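Local coordinates for protein CCN family member 3 (Rattus norvegicus, PDB 5NB8) that acts as a secreted matricellular signalling protein, binding integrins and NOTCH1 to regulate cell adhesion, migration, proliferation and differentiation, at residues C40-A53 against K56-G70. Residues are numbered along the deposited sequence; the frame is centred on the assembly and turned at random.
Sequences CQLDVLLPGPDCPA and KVAVPGECCEKWTCG. With IMD (imidazole), chain F; IMD (imidazole), chain E.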
loop_
_atom_site.group_PDB
_atom_site.type_symbol
_atom_site.label_atom_id
_atom_site.label_comp_id
_atom_site.label_asym_id
_atom_site.label_seq_id
_atom_site.Cartn_x
_atom_site.Cartn_y
_atom_site.Cartn_z
ATOM N N CYS A 40 -0.419 2.045 5.233
ATOM C CA CYS A 40 -1.589 2.664 5.843
ATOM C C CYS A 40 -2.309 1.649 6.728
ATOM O O CYS A 40 -2.021 0.448 6.702
ATOM C CB CYS A 40 -2.531 3.209 4.764
ATOM S SG CYS A 40 -1.798 4.479 3.679
ATOM N N GLN A 41 -3.252 2.144 7.527
ATOM C CA GLN A 41 -4.116 1.290 8.341
ATOM C C GLN A 41 -5.337 0.914 7.522
ATOM O O GLN A 41 -6.229 1.744 7.316
ATOM C CB GLN A 41 -4.571 1.994 9.611
ATOM C CG GLN A 41 -3.647 1.932 10.768
ATOM C CD GLN A 41 -4.282 2.524 12.019
ATOM O OE1 GLN A 41 -5.187 1.940 12.630
ATOM N NE2 GLN A 41 -3.796 3.691 12.411
ATOM N N LEU A 42 -5.399 -0.337 7.072
ATOM C CA LEU A 42 -6.572 -0.794 6.333
ATOM C C LEU A 42 -7.658 -1.200 7.327
ATOM O O LEU A 42 -8.073 -2.354 7.409
ATOM C CB LEU A 42 -6.199 -1.922 5.373
ATOM C CG LEU A 42 -5.079 -1.461 4.419
ATOM C CD1 LEU A 42 -4.802 -2.439 3.301
ATOM C CD2 LEU A 42 -5.419 -0.103 3.846
ATOM N N ASP A 43 -8.107 -0.213 8.111
ATOM C CA ASP A 43 -9.057 -0.504 9.170
ATOM C C ASP A 43 -10.486 -0.432 8.646
ATOM O O ASP A 43 -10.741 -0.226 7.458
ATOM C CB ASP A 43 -8.861 0.430 10.358
ATOM C CG ASP A 43 -9.090 1.895 10.008
ATOM O OD1 ASP A 43 -9.223 2.234 8.821
ATOM O OD2 ASP A 43 -9.146 2.701 10.943
ATOM N N VAL A 44 -11.433 -0.637 9.553
ATOM C CA VAL A 44 -12.840 -0.780 9.220
ATOM C C VAL A 44 -13.622 0.149 10.137
ATOM O O VAL A 44 -13.286 0.299 11.315
ATOM C CB VAL A 44 -13.297 -2.246 9.384
ATOM C CG1 VAL A 44 -14.776 -2.376 9.152
ATOM C CG2 VAL A 44 -12.519 -3.167 8.429
ATOM N N LEU A 45 -14.644 0.796 9.591
ATOM C CA LEU A 45 -15.510 1.675 10.367
ATOM C C LEU A 45 -16.935 1.421 9.912
ATOM O O LEU A 45 -17.252 1.605 8.735
ATOM C CB LEU A 45 -15.131 3.150 10.187
ATOM C CG LEU A 45 -15.935 4.120 11.073
ATOM C CD1 LEU A 45 -15.546 3.934 12.531
ATOM C CD2 LEU A 45 -15.751 5.575 10.672
ATOM N N LEU A 46 -17.783 0.995 10.836
ATOM C CA LEU A 46 -19.158 0.602 10.555
ATOM C C LEU A 46 -20.122 1.775 10.714
ATOM O O LEU A 46 -19.846 2.735 11.443
ATOM C CB LEU A 46 -19.567 -0.536 11.486
ATOM C CG LEU A 46 -18.733 -1.805 11.408
ATOM C CD1 LEU A 46 -19.402 -2.897 12.239
ATOM C CD2 LEU A 46 -18.572 -2.248 9.972
ATOM N N PRO A 47 -21.267 1.730 10.035
ATOM C CA PRO A 47 -22.227 2.833 10.140
ATOM C C PRO A 47 -22.549 3.145 11.590
ATOM O O PRO A 47 -22.739 2.247 12.413
ATOM C CB PRO A 47 -23.454 2.310 9.392
ATOM C CG PRO A 47 -22.898 1.331 8.408
ATOM C CD PRO A 47 -21.694 0.714 9.055
ATOM N N GLY A 48 -22.587 4.436 11.899
ATOM C CA GLY A 48 -22.795 4.892 13.246
ATOM C C GLY A 48 -24.014 5.780 13.309
ATOM O O GLY A 48 -24.594 6.144 12.280
ATOM N N PRO A 49 -24.419 6.160 14.524
ATOM C CA PRO A 49 -25.703 6.860 14.668
ATOM C C PRO A 49 -25.731 8.180 13.921
ATOM O O PRO A 49 -26.759 8.535 13.332
ATOM C CB PRO A 49 -25.828 7.044 16.186
ATOM C CG PRO A 49 -24.418 7.083 16.677
ATOM C CD PRO A 49 -23.629 6.174 15.769
ATOM N N ASP A 50 -24.609 8.899 13.902
ATOM C CA ASP A 50 -24.475 10.137 13.149
ATOM C C ASP A 50 -23.608 9.969 11.911
ATOM O O ASP A 50 -23.226 10.967 11.288
ATOM C CB ASP A 50 -23.896 11.228 14.045
ATOM C CG ASP A 50 -24.717 11.438 15.306
ATOM O OD1 ASP A 50 -25.962 11.475 15.213
ATOM O OD2 ASP A 50 -24.112 11.561 16.392
ATOM N N CYS A 51 -23.295 8.734 11.538
ATOM C CA CYS A 51 -22.358 8.442 10.453
ATOM C C CYS A 51 -22.886 7.213 9.721
ATOM O O CYS A 51 -22.381 6.097 9.889
ATOM C CB CYS A 51 -20.952 8.217 11.020
ATOM S SG CYS A 51 -19.554 8.405 9.904
ATOM N N PRO A 52 -23.941 7.381 8.921
ATOM C CA PRO A 52 -24.599 6.201 8.345
ATOM C C PRO A 52 -23.816 5.583 7.212
ATOM O O PRO A 52 -23.989 4.392 6.930
ATOM C CB PRO A 52 -25.950 6.752 7.857
ATOM C CG PRO A 52 -26.111 8.080 8.543
ATOM C CD PRO A 52 -24.711 8.605 8.654
ATOM N N ALA A 53 -22.959 6.360 6.556
ATOM C CA ALA A 53 -22.258 5.930 5.352
ATOM C C ALA A 53 -20.787 6.299 5.488
ATOM O O ALA A 53 -20.298 7.203 4.797
ATOM C CB ALA A 53 -22.888 6.564 4.108
ATOM N N LYS A 56 -13.897 6.200 3.230
ATOM C CA LYS A 56 -12.517 6.663 3.289
ATOM C C LYS A 56 -12.198 7.458 2.033
ATOM O O LYS A 56 -12.480 7.006 0.919
ATOM C CB LYS A 56 -11.547 5.490 3.438
ATOM C CG LYS A 56 -10.876 5.448 4.791
ATOM C CD LYS A 56 -9.866 4.339 4.876
ATOM C CE LYS A 56 -9.127 4.405 6.202
ATOM N NZ LYS A 56 -8.020 3.410 6.253
ATOM N N VAL A 57 -11.627 8.649 2.224
ATOM C CA VAL A 57 -11.413 9.644 1.179
ATOM C C VAL A 57 -10.002 10.209 1.324
ATOM O O VAL A 57 -9.487 10.360 2.437
ATOM C CB VAL A 57 -12.471 10.781 1.245
ATOM C CG1 VAL A 57 -12.296 11.758 0.100
ATOM C CG2 VAL A 57 -13.890 10.219 1.216
ATOM N N ALA A 58 -9.368 10.499 0.187
ATOM C CA ALA A 58 -8.098 11.215 0.189
ATOM C C ALA A 58 -8.221 12.559 0.911
ATOM O O ALA A 58 -9.261 13.222 0.874
ATOM C CB ALA A 58 -7.607 11.439 -1.244
ATOM N N VAL A 59 -7.131 12.962 1.550
ATOM C CA VAL A 59 -7.083 14.148 2.402
ATOM C C VAL A 59 -5.872 14.979 1.989
ATOM O O VAL A 59 -4.803 14.406 1.734
ATOM C CB VAL A 59 -7.025 13.740 3.885
ATOM C CG1 VAL A 59 -6.500 14.871 4.753
ATOM C CG2 VAL A 59 -8.414 13.309 4.361
ATOM N N PRO A 60 -5.985 16.311 1.913
ATOM C CA PRO A 60 -4.873 17.133 1.401
ATOM C C PRO A 60 -3.598 16.948 2.208
ATOM O O PRO A 60 -3.605 17.034 3.434
ATOM C CB PRO A 60 -5.394 18.577 1.534
ATOM C CG PRO A 60 -6.861 18.484 1.735
ATOM C CD PRO A 60 -7.187 17.102 2.234
ATOM N N GLY A 61 -2.492 16.729 1.503
ATOM C CA GLY A 61 -1.194 16.608 2.146
ATOM C C GLY A 61 -0.996 15.366 2.992
ATOM O O GLY A 61 -0.121 15.354 3.862
ATOM N N GLU A 62 -1.784 14.318 2.768
ATOM C CA GLU A 62 -1.675 13.081 3.526
ATOM C C GLU A 62 -1.548 11.920 2.565
ATOM O O GLU A 62 -2.259 11.857 1.556
ATOM C CB GLU A 62 -2.894 12.853 4.419
ATOM C CG GLU A 62 -3.020 13.815 5.580
ATOM C CD GLU A 62 -2.462 13.225 6.851
ATOM O OE1 GLU A 62 -1.869 12.124 6.785
ATOM O OE2 GLU A 62 -2.618 13.855 7.914
ATOM N N CYS A 63 -0.658 10.981 2.896
ATOM C CA CYS A 63 -0.540 9.788 2.071
ATOM C C CYS A 63 -1.811 8.951 2.141
ATOM O O CYS A 63 -2.362 8.558 1.109
ATOM C CB CYS A 63 0.671 8.957 2.500
ATOM S SG CYS A 63 0.725 7.372 1.646
ATOM N N CYS A 64 -2.292 8.665 3.344
ATOM C CA CYS A 64 -3.344 7.678 3.536
ATOM C C CYS A 64 -4.719 8.326 3.566
ATOM O O CYS A 64 -4.879 9.460 4.017
ATOM C CB CYS A 64 -3.114 6.916 4.839
ATOM S SG CYS A 64 -1.515 6.090 4.882
ATOM N N GLU A 65 -5.712 7.579 3.092
ATOM C CA GLU A 65 -7.094 8.025 3.140
ATOM C C GLU A 65 -7.606 7.998 4.570
ATOM O O GLU A 65 -7.173 7.187 5.394
ATOM C CB GLU A 65 -7.974 7.152 2.252
ATOM C CG GLU A 65 -7.756 7.390 0.771
ATOM C CD GLU A 65 -6.895 6.328 0.131
ATOM O OE1 GLU A 65 -7.181 5.960 -1.026
ATOM O OE2 GLU A 65 -5.944 5.852 0.788
ATOM N N LYS A 66 -8.549 8.896 4.854
ATOM C CA LYS A 66 -9.101 9.091 6.186
ATOM C C LYS A 66 -10.612 8.936 6.156
ATOM O O LYS A 66 -11.258 9.152 5.129
ATOM C CB LYS A 66 -8.749 10.474 6.751
ATOM C CG LYS A 66 -7.260 10.808 6.754
ATOM C CD LYS A 66 -6.468 9.818 7.582
ATOM C CE LYS A 66 -4.971 10.057 7.447
ATOM N NZ LYS A 66 -4.207 9.163 8.355
ATOM N N TRP A 67 -11.178 8.614 7.314
ATOM C CA TRP A 67 -12.605 8.334 7.388
ATOM C C TRP A 67 -13.410 9.624 7.398
ATOM O O TRP A 67 -13.026 10.605 8.039
ATOM C CB TRP A 67 -12.935 7.503 8.630
ATOM C CG TRP A 67 -12.544 6.044 8.496
ATOM C CD1 TRP A 67 -11.502 5.422 9.113
ATOM C CD2 TRP A 67 -13.173 5.047 7.668
ATOM N NE1 TRP A 67 -11.437 4.100 8.726
ATOM C CE2 TRP A 67 -12.450 3.843 7.840
ATOM C CE3 TRP A 67 -14.275 5.054 6.806
ATOM C CZ2 TRP A 67 -12.807 2.645 7.197
ATOM C CZ3 TRP A 67 -14.626 3.869 6.157
ATOM C CH2 TRP A 67 -13.887 2.683 6.352
ATOM N N THR A 68 -14.520 9.617 6.661
ATOM C CA THR A 68 -15.502 10.698 6.635
ATOM C C THR A 68 -16.883 10.090 6.790
ATOM O O THR A 68 -17.073 8.873 6.669
ATOM C CB THR A 68 -15.460 11.500 5.327
ATOM O OG1 THR A 68 -16.095 10.739 4.293
ATOM C CG2 THR A 68 -14.014 11.792 4.905
ATOM N N CYS A 69 -17.854 10.963 7.030
ATOM C CA CYS A 69 -19.260 10.594 7.126
ATOM C C CYS A 69 -19.960 11.190 5.912
ATOM O O CYS A 69 -20.142 12.410 5.834
ATOM C CB CYS A 69 -19.862 11.096 8.439
ATOM S SG CYS A 69 -19.059 10.429 9.935
ATOM N N GLY A 70 -20.326 10.338 4.959
ATOM C CA GLY A 70 -21.011 10.784 3.756
ATOM C C GLY A 70 -22.524 10.803 3.878
ATOM O O GLY A 70 -23.182 11.791 3.541
HETATM N N1 IMD F . -6.140 6.340 9.080
HETATM C C2 IMD F . -7.142 5.699 8.446
HETATM N N3 IMD F . -7.840 4.977 9.348
HETATM C C4 IMD F . -7.277 5.160 10.558
HETATM C C5 IMD F . -6.203 6.022 10.388
HETATM N N1 IMD E . -10.665 13.154 7.889
HETATM C C2 IMD E . -9.699 13.402 8.799
HETATM N N3 IMD E . -8.982 14.469 8.386
HETATM C C4 IMD E . -9.494 14.900 7.215
HETATM C C5 IMD E . -10.559 14.068 6.903
HETATM O O HOH W 1 -9.611 0.898 5.253
#
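Asp43 OD1 accepts from two donors of the facing hairpin, which come from opposite faces of the carboxylate plane. Trp67 NE1 donates to Asp43 OD1 at 2.9 Å, with an N-H...O angle of 154°, from above that plane. Lys56 NZ forms a salt bridge to Asp43 OD1 at 3.1 Å, on the syn side but 30° out of the carboxylate plane. With chi1 at 62°, Asp43 CG is flanked by its own N and C, and the carboxylate swings toward the hairpin. A water accepts from Lys56 NZ and donates to Asp43 O. Gln41 O also lies 2.7 Å from Lys56 NZ. An imidazole, probably a crystallisation additive, adds a weak bond to OD1. The Trp67 indole is sandwiched. Leu45 CB makes a CH-pi contact 3.6 Å from the centroid of the six-membered ring of Trp67, and Lys56 CG covers the opposite face. With an alanine at Trp67, Asp43 OD1 would probably lose one donor, and a gap would be likely to open between Leu45 and Lys56. At the far end Gly70 N donates to Ala53 O at 3.1 Å, beside the disulfide Cys51-Cys69. The disulfide Cys40-Cys64 closes the other end. Nearby, Cys63 is bonded to Cys23, tying the hairpin to the N-terminal part of this von Willebrand factor C domain. In this exposed contact no touching residue is buried; two disulfides, the shared Asp43 oxygen, the indole packing and one backbone bond hold the loop 40-53 to the hairpin.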